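Putative D-glycero-D-manno-heptose 7-phosphate kinase (Campylobacter jejuni subsp. jejuni, PDB 4N3O) catalyses the ATP-dependent phosphorylation of D-glycero-alpha-D-manno-heptose 7-phosphate at C-1, the first step towards the GDP-heptose used in capsule polysaccharide biosynthesis. Local coordinates at residues G16-G21 with T32-N37; N25-K30 with A232-K237; S270-N275 with G293-A298. All coordinates share one frame; numbering follows the deposited sequence.

In the fold
From the N terminus, strand 6-21 runs into interaction 1, where the chain returns through 31-40 and closes a beta hairpin. The loop at the tip of this hairpin holds 25-30, one half of interaction 2; its other half, 232-237, comes some 200 residues later at the start of helix 236-248. Interactions 1 and 2 therefore cross along the chain, and they touch in space, Ile236 lying against Tyr34, Gly20 and Gly21. Interaction 3 follows in series, closing a connection that contains helix 276-287, between helix 267-273 and strand 290-296 in the C-terminal GHMP family region. Lys294 NZ reaches back to Gly16 O, joining that region to the hairpin.

Interaction 1. Residues G16-G21 with T32-N37; sequences GLAGGG and TGYVLN
The ring of Tyr34 lies flat over the backbone of Gly19 and Gly20 on the neighbouring strand. Its CG sits in the crowded position between the backbone N and the carbonyl carbon (chi1 76°). Gly19 CA stands over the face, 4.1 Å from the ring centroid, as a CH-pi contact, while Gly20 N lies above the same face, closer to the ring's middle, 3.8 Å from Tyr34 CE1. Farther along, Ala18 CB meets Tyr34 CE2 at 4.2 Å and also approaches Leu36 CB, so alanine, tyrosine and leucine share one face of the sheet. Helix 236-248 covers this face through Ile236, Ala240 and Met243, and the ring of Phe174 meets that of Tyr34 with the two planes nearly parallel. On the other face Val35 CG2 packs 3.6 Å from Ala18 O. The strands form an antiparallel beta hairpin interrupted by a classic bulge: Leu17 and Ala18 both face Leu36, whose carbonyl O accepts Leu17 N at 3.0 Å and Ala18 N at 3.2 Å. Both donors lie in the carbonyl plane, and the bond from Ala18 is the straighter, with 163° at the hydrogen. Leu36 N returns a bond to Ala18 O at 2.7 Å, and Gly20 and Tyr34 form a reciprocal pair. Gly33 has backbone angles that favour glycine, and its CA comes 3.2 Å from Gly20 O in a CA-H...O contact. Gly20 and Gly21 are probably substrate-binding, by similarity to related kinases. Where the strands continue past the bulge, the side chain of Asn37 lies near those of Arg14 and Asp163, the likely transition-state stabiliser and proton acceptor.

Interaction 2. Residues N25-K30 with A232-K237; sequences NLYCDK and AMHAIK
Leu26 and Tyr27, in the irregular tip of the hairpin formed by strands 6-21 and 31-40, meet the turn that leads into helix 236-248; the closest CA atoms, those of Leu26 and His234, are 7.4 Å apart. Tyr27 carries the contact. Its OH donates to His234 O at 3.0 Å from well above the carbonyl plane, with a C=O...O angle of 112°, and also accepts a weak bond from Lys237 N. The lysine CG is anti to the backbone N (chi1 -179°), and the chain runs on extended, sliding past the tyrosine in the opposite direction; its CD comes over the ring face, 3.9 Å from the Tyr27 centroid. The imidazole of His234 is tilted 28° from the phenol plane, but the rings are slid apart and barely overlap. Leu26 CD1 touches the SE atom of Met233, a selenomethionine, at 3.7 Å, the two chains crossing at about a right angle. Met233 also lies near Asp23, a probable substrate-binding residue by similarity. Beyond the ring, Lys237 NZ forms a salt bridge with Asp29 OD2; the modelled 2.4 Å is shorter than expected, so the exact distance between these two atoms is doubtful.

Interaction 3. Residues S270-N275 with G293-A298; sequences SEIVSN and GKTSGA
Glu271 and Thr295 meet through two first torsions: the glutamate CG is anti to its carbonyl carbon (chi1 -70°), and the threonine OG1 lies between its backbone N and carbonyl carbon (chi1 59°). Beyond CG the glutamate chain is extended, and it slides past Thr295 in the opposite direction. The threonine hydroxyl donates to Glu271 OE1 at 3.1 Å, reaching that oxygen on its anti side and 29° out of the carboxylate plane. OG1 also sits 3.2 Å from Glu271 CB, so the hydroxyl lies against the root of the chain as well as its end. The same OE1 comes 3.0 Å from Thr295 O; both are acceptors, and their closeness would be expected to favour a proton on the carboxylate, though none is located. Thr295 CG2 packs 3.8 Å from Ile272 CG1. Ala298 CB approaches the carboxylate from the turn after the strand, 4.1 Å from Glu271 OE1. On the neighbouring strand 303-308, Met304 touches Thr295. This is helix-on-sheet packing in the alpha+beta C-terminal region of GHMP kinases: the end of helix 267-273 rests on strand 290-296, outermost in the chain's four-stranded antiparallel sheet.

Interaction 1. Residues G16-G21 with T32-N37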
loop_
_atom_site.group_PDB
_atom_site.type_symbol
_atom_site.label_atom_id
_atom_site.label_comp_id
_atom_site.label_asym_id
_atom_site.label_seq_id
_atom_site.Cartn_x
_atom_site.Cartn_y
_atom_site.Cartn_z
ATOM N N GLY A 16 -2.839 7.368 -14.111
ATOM C CA GLY A 16 -2.909 7.243 -15.550
ATOM C C GLY A 16 -1.560 6.754 -16.017
ATOM O O GLY A 16 -0.585 7.490 -15.974
ATOM N N LEU A 17 -1.503 5.508 -16.465
ATOM C CA LEU A 17 -0.267 4.906 -16.918
ATOM C C LEU A 17 0.026 5.249 -18.369
ATOM O O LEU A 17 1.182 5.466 -18.737
ATOM C CB LEU A 17 -0.326 3.388 -16.741
ATOM C CG LEU A 17 -0.366 2.869 -15.304
ATOM C CD1 LEU A 17 -0.470 1.348 -15.276
ATOM C CD2 LEU A 17 0.878 3.311 -14.578
ATOM N N ALA A 18 -1.012 5.270 -19.199
ATOM C CA ALA A 18 -0.840 5.646 -20.600
ATOM C C ALA A 18 -2.163 6.075 -21.209
ATOM O O ALA A 18 -3.243 5.719 -20.712
ATOM C CB ALA A 18 -0.233 4.505 -21.401
ATOM N N GLY A 19 -2.066 6.843 -22.288
ATOM C CA GLY A 19 -3.228 7.337 -23.006
ATOM C C GLY A 19 -2.818 8.037 -24.289
ATOM O O GLY A 19 -1.670 8.476 -24.428
ATOM N N GLY A 20 -3.752 8.123 -25.229
ATOM C CA GLY A 20 -3.514 8.788 -26.505
ATOM C C GLY A 20 -4.838 9.196 -27.121
ATOM O O GLY A 20 -5.841 8.503 -26.951
ATOM N N GLY A 21 -4.841 10.314 -27.848
ATOM C CA GLY A 21 -6.063 10.829 -28.479
ATOM C C GLY A 21 -6.005 10.924 -29.995
ATOM O O GLY A 21 -5.000 11.355 -30.560
ATOM N N THR A 32 -11.819 7.362 -30.783
ATOM C CA THR A 32 -11.337 8.643 -30.250
ATOM C C THR A 32 -9.947 8.513 -29.610
ATOM O O THR A 32 -9.143 9.448 -29.646
ATOM C CB THR A 32 -12.301 9.197 -29.183
ATOM O OG1 THR A 32 -13.638 9.207 -29.697
ATOM C CG2 THR A 32 -11.889 10.605 -28.745
ATOM N N GLY A 33 -9.678 7.359 -29.009
ATOM C CA GLY A 33 -8.389 7.118 -28.372
ATOM C C GLY A 33 -8.492 6.068 -27.293
ATOM O O GLY A 33 -9.438 5.276 -27.271
ATOM N N TYR A 34 -7.525 6.069 -26.385
ATOM C CA TYR A 34 -7.513 5.094 -25.303
ATOM C C TYR A 34 -6.862 5.650 -24.072
ATOM O O TYR A 34 -6.170 6.658 -24.113
ATOM C CB TYR A 34 -6.709 3.850 -25.699
ATOM C CG TYR A 34 -5.208 4.068 -25.655
ATOM C CD1 TYR A 34 -4.519 4.534 -26.765
ATOM C CD2 TYR A 34 -4.477 3.812 -24.489
ATOM C CE1 TYR A 34 -3.145 4.735 -26.729
ATOM C CE2 TYR A 34 -3.099 4.023 -24.441
ATOM C CZ TYR A 34 -2.439 4.482 -25.568
ATOM O OH TYR A 34 -1.078 4.694 -25.547
ATOM N N VAL A 35 -7.088 4.958 -22.969
ATOM C CA VAL A 35 -6.457 5.295 -21.721
ATOM C C VAL A 35 -6.291 3.978 -20.951
ATOM O O VAL A 35 -7.154 3.077 -21.013
ATOM C CB VAL A 35 -7.246 6.366 -20.913
ATOM C CG1 VAL A 35 -8.615 5.861 -20.511
ATOM C CG2 VAL A 35 -6.482 6.781 -19.667
ATOM N N LEU A 36 -5.145 3.844 -20.292
ATOM C CA LEU A 36 -4.858 2.692 -19.466
ATOM C C LEU A 36 -4.601 3.243 -18.104
ATOM O O LEU A 36 -3.612 3.955 -17.916
ATOM C CB LEU A 36 -3.612 1.953 -19.938
ATOM C CG LEU A 36 -3.081 0.882 -18.975
ATOM C CD1 LEU A 36 -4.097 -0.226 -18.790
ATOM C CD2 LEU A 36 -1.761 0.302 -19.437
ATOM N N ASN A 37 -5.494 2.958 -17.155
ATOM C CA ASN A 37 -5.275 3.414 -15.795
ATOM C C ASN A 37 -5.337 2.244 -14.831
ATOM O O ASN A 37 -5.691 1.113 -15.209
ATOM C CB ASN A 37 -6.218 4.537 -15.421
ATOM C CG ASN A 37 -7.645 4.157 -15.595
ATOM O OD1 ASN A 37 -8.026 3.006 -15.352
ATOM N ND2 ASN A 37 -8.465 5.116 -16.013
#

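Interaction 2. Residues N25-K30 with A232-K237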
loop_
_atom_site.group_PDB
_atom_site.type_symbol
_atom_site.label_atom_id
_atom_site.label_comp_id
_atom_site.label_asym_id
_atom_site.label_seq_id
_atom_site.Cartn_x
_atom_site.Cartn_y
_atom_site.Cartn_z
ATOM N N ASN A 25 -12.612 11.178 -37.262
ATOM C CA ASN A 25 -12.903 10.334 -38.422
ATOM C C ASN A 25 -11.643 9.731 -39.062
ATOM O O ASN A 25 -11.674 9.317 -40.225
ATOM C CB ASN A 25 -13.694 11.129 -39.473
ATOM C CG ASN A 25 -15.013 11.677 -38.938
ATOM O OD1 ASN A 25 -15.699 12.439 -39.619
ATOM N ND2 ASN A 25 -15.368 11.296 -37.713
ATOM N N LEU A 26 -10.540 9.697 -38.308
ATOM C CA LEU A 26 -9.284 9.097 -38.775
ATOM C C LEU A 26 -9.476 7.600 -38.992
ATOM O O LEU A 26 -8.762 6.972 -39.778
ATOM C CB LEU A 26 -8.162 9.327 -37.757
ATOM C CG LEU A 26 -7.628 10.755 -37.623
ATOM C CD1 LEU A 26 -6.735 10.888 -36.397
ATOM C CD2 LEU A 26 -6.884 11.162 -38.889
ATOM N N TYR A 27 -10.439 7.040 -38.266
ATOM C CA TYR A 27 -10.786 5.634 -38.373
ATOM C C TYR A 27 -12.248 5.521 -38.766
ATOM O O TYR A 27 -13.046 6.432 -38.526
ATOM C CB TYR A 27 -10.573 4.915 -37.033
ATOM C CG TYR A 27 -9.168 5.004 -36.495
ATOM C CD1 TYR A 27 -8.191 4.098 -36.891
ATOM C CD2 TYR A 27 -8.818 5.993 -35.581
ATOM C CE1 TYR A 27 -6.898 4.178 -36.398
ATOM C CE2 TYR A 27 -7.531 6.081 -35.078
ATOM C CZ TYR A 27 -6.572 5.172 -35.488
ATOM O OH TYR A 27 -5.290 5.261 -34.983
ATOM N N CYS A 28 -12.591 4.394 -39.372
ATOM C CA CYS A 28 -13.961 4.116 -39.772
ATOM C C CYS A 28 -14.766 3.584 -38.581
ATOM O O CYS A 28 -15.970 3.343 -38.698
ATOM C CB CYS A 28 -13.959 3.116 -40.919
ATOM S SG CYS A 28 -12.717 1.824 -40.706
ATOM N N ASP A 29 -14.086 3.404 -37.445
ATOM C CA ASP A 29 -14.708 2.936 -36.205
ATOM C C ASP A 29 -15.207 4.117 -35.388
ATOM O O ASP A 29 -16.177 3.996 -34.642
ATOM C CB ASP A 29 -13.686 2.195 -35.329
ATOM C CG ASP A 29 -13.028 1.028 -36.033
ATOM O OD1 ASP A 29 -13.418 0.707 -37.178
ATOM O OD2 ASP A 29 -12.114 0.434 -35.432
ATOM N N LYS A 30 -14.520 5.252 -35.546
ATOM C CA LYS A 30 -14.777 6.491 -34.795
ATOM C C LYS A 30 -14.008 6.421 -33.456
ATOM O O LYS A 30 -14.415 6.992 -32.442
ATOM C CB LYS A 30 -16.277 6.755 -34.595
ATOM C CG LYS A 30 -17.057 6.829 -35.902
ATOM C CD LYS A 30 -18.538 7.068 -35.665
ATOM C CE LYS A 30 -19.306 7.100 -36.974
ATOM N NZ LYS A 30 -20.757 7.331 -36.747
ATOM N N ALA A 232 1.805 10.542 -37.210
ATOM C CA ALA A 232 2.233 9.798 -36.015
ATOM C C ALA A 232 1.051 9.546 -35.070
ATOM O O ALA A 232 1.078 8.626 -34.248
ATOM C CB ALA A 232 3.340 10.548 -35.292
HETATM N N MSE A 233 0.024 10.382 -35.196
HETATM C CA MSE A 233 -1.204 10.254 -34.410
HETATM C C MSE A 233 -1.977 9.026 -34.847
HETATM O O MSE A 233 -2.782 8.491 -34.089
HETATM C CB MSE A 233 -2.007 11.544 -34.639
HETATM C CG MSE A 233 -3.417 11.551 -34.049
HETATM SE SE MSE A 233 -4.364 13.184 -34.619
HETATM C CE MSE A 233 -4.432 14.082 -32.867
ATOM N N HIS A 234 -1.727 8.564 -36.072
ATOM C CA HIS A 234 -2.416 7.392 -36.633
ATOM C C HIS A 234 -1.887 6.067 -36.040
ATOM O O HIS A 234 -2.538 5.023 -36.155
ATOM C CB HIS A 234 -2.260 7.393 -38.163
ATOM C CG HIS A 234 -3.248 6.526 -38.882
ATOM N ND1 HIS A 234 -4.418 7.024 -39.417
ATOM C CD2 HIS A 234 -3.237 5.203 -39.167
ATOM C CE1 HIS A 234 -5.087 6.044 -39.997
ATOM N NE2 HIS A 234 -4.393 4.928 -39.858
ATOM N N ALA A 235 -0.711 6.121 -35.408
ATOM C CA ALA A 235 -0.097 4.940 -34.783
ATOM C C ALA A 235 -0.579 4.736 -33.334
ATOM O O ALA A 235 -0.133 3.817 -32.646
ATOM C CB ALA A 235 1.421 5.051 -34.824
ATOM N N ILE A 236 -1.491 5.593 -32.883
ATOM C CA ILE A 236 -2.040 5.503 -31.535
ATOM C C ILE A 236 -2.887 4.240 -31.343
ATOM O O ILE A 236 -2.705 3.531 -30.357
ATOM C CB ILE A 236 -2.837 6.774 -31.170
ATOM C CG1 ILE A 236 -1.862 7.947 -30.990
ATOM C CG2 ILE A 236 -3.634 6.568 -29.890
ATOM C CD1 ILE A 236 -2.510 9.258 -30.599
ATOM N N LYS A 237 -3.796 3.956 -32.277
ATOM C CA LYS A 237 -4.634 2.747 -32.176
ATOM C C LYS A 237 -3.789 1.475 -32.297
ATOM O O LYS A 237 -4.212 0.396 -31.877
ATOM C CB LYS A 237 -5.726 2.740 -33.239
ATOM C CG LYS A 237 -6.646 1.528 -33.178
ATOM C CD LYS A 237 -7.714 1.608 -34.256
ATOM C CE LYS A 237 -8.667 0.428 -34.193
ATOM N NZ LYS A 237 -9.742 0.573 -35.213
#

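Interaction 3. Residues S270-N275 with G293-A298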
loop_
_atom_site.group_PDB
_atom_site.type_symbol
_atom_site.label_atom_id
_atom_site.label_comp_id
_atom_site.label_asym_id
_atom_site.label_seq_id
_atom_site.Cartn_x
_atom_site.Cartn_y
_atom_site.Cartn_z
ATOM N N SER A 270 6.689 18.918 -22.781
ATOM C CA SER A 270 6.407 20.348 -22.648
ATOM C C SER A 270 6.188 20.688 -21.173
ATOM O O SER A 270 6.793 21.633 -20.673
ATOM C CB SER A 270 5.188 20.769 -23.490
ATOM O OG SER A 270 4.922 22.159 -23.369
ATOM N N GLU A 271 5.343 19.912 -20.482
ATOM C CA GLU A 271 5.066 20.136 -19.043
ATOM C C GLU A 271 6.328 20.063 -18.175
ATOM O O GLU A 271 6.414 20.728 -17.142
ATOM C CB GLU A 271 4.013 19.154 -18.506
ATOM C CG GLU A 271 2.599 19.388 -19.029
ATOM C CD GLU A 271 1.570 18.427 -18.442
ATOM O OE1 GLU A 271 1.802 17.883 -17.338
ATOM O OE2 GLU A 271 0.508 18.233 -19.076
ATOM N N ILE A 272 7.292 19.248 -18.595
ATOM C CA ILE A 272 8.560 19.111 -17.882
ATOM C C ILE A 272 9.418 20.346 -18.154
ATOM O O ILE A 272 9.755 21.094 -17.236
ATOM C CB ILE A 272 9.340 17.851 -18.342
ATOM C CG1 ILE A 272 8.543 16.584 -18.046
ATOM C CG2 ILE A 272 10.705 17.777 -17.664
ATOM C CD1 ILE A 272 9.147 15.335 -18.654
ATOM N N VAL A 273 9.755 20.546 -19.427
ATOM C CA VAL A 273 10.601 21.657 -19.859
ATOM C C VAL A 273 9.999 23.044 -19.587
ATOM O O VAL A 273 10.738 23.986 -19.306
ATOM C CB VAL A 273 10.950 21.532 -21.366
ATOM C CG1 VAL A 273 11.736 22.745 -21.851
ATOM C CG2 VAL A 273 11.730 20.246 -21.631
ATOM N N SER A 274 8.673 23.171 -19.645
ATOM C CA SER A 274 8.024 24.478 -19.424
ATOM C C SER A 274 8.246 25.039 -18.009
ATOM O O SER A 274 7.698 26.095 -17.658
ATOM C CB SER A 274 6.518 24.414 -19.719
ATOM O OG SER A 274 5.865 23.545 -18.811
ATOM N N ASN A 275 9.024 24.323 -17.197
ATOM C CA ASN A 275 9.340 24.790 -15.854
ATOM C C ASN A 275 10.785 24.421 -15.504
ATOM O O ASN A 275 11.205 23.278 -15.693
ATOM C CB ASN A 275 8.363 24.200 -14.841
ATOM C CG ASN A 275 8.550 24.776 -13.449
ATOM O OD1 ASN A 275 9.345 25.690 -13.242
ATOM N ND2 ASN A 275 7.807 24.254 -12.492
ATOM N N GLY A 293 10.012 9.253 -17.188
ATOM C CA GLY A 293 9.084 9.833 -16.235
ATOM C C GLY A 293 8.111 10.802 -16.886
ATOM O O GLY A 293 8.371 11.297 -17.980
ATOM N N LYS A 294 6.996 11.058 -16.205
ATOM C CA LYS A 294 5.967 11.990 -16.673
ATOM C C LYS A 294 5.491 12.849 -15.519
ATOM O O LYS A 294 5.609 12.453 -14.350
ATOM C CB LYS A 294 4.752 11.248 -17.219
ATOM C CG LYS A 294 4.127 10.319 -16.190
ATOM C CD LYS A 294 2.647 10.068 -16.426
ATOM C CE LYS A 294 2.358 9.416 -17.758
ATOM N NZ LYS A 294 0.929 9.006 -17.803
ATOM N N THR A 295 4.952 14.016 -15.855
ATOM C CA THR A 295 4.394 14.947 -14.879
ATOM C C THR A 295 2.909 14.977 -15.134
ATOM O O THR A 295 2.490 15.196 -16.267
ATOM C CB THR A 295 4.929 16.383 -15.059
ATOM O OG1 THR A 295 4.606 16.860 -16.371
ATOM C CG2 THR A 295 6.429 16.438 -14.880
ATOM N N SER A 296 2.106 14.754 -14.105
ATOM C CA SER A 296 0.660 14.766 -14.275
ATOM C C SER A 296 -0.018 15.767 -13.336
ATOM O O SER A 296 0.494 16.069 -12.245
ATOM C CB SER A 296 0.102 13.355 -14.086
ATOM O OG SER A 296 -1.315 13.328 -14.177
ATOM N N GLY A 297 -1.162 16.290 -13.789
ATOM C CA GLY A 297 -1.951 17.269 -13.037
ATOM C C GLY A 297 -1.118 18.423 -12.509
ATOM O O GLY A 297 -1.463 19.017 -11.486
ATOM N N ALA A 298 -0.028 18.740 -13.218
ATOM C CA ALA A 298 0.901 19.806 -12.819
ATOM C C ALA A 298 0.159 21.079 -12.410
ATOM O O ALA A 298 -0.038 21.994 -13.217
ATOM C CB ALA A 298 1.897 20.094 -13.940
#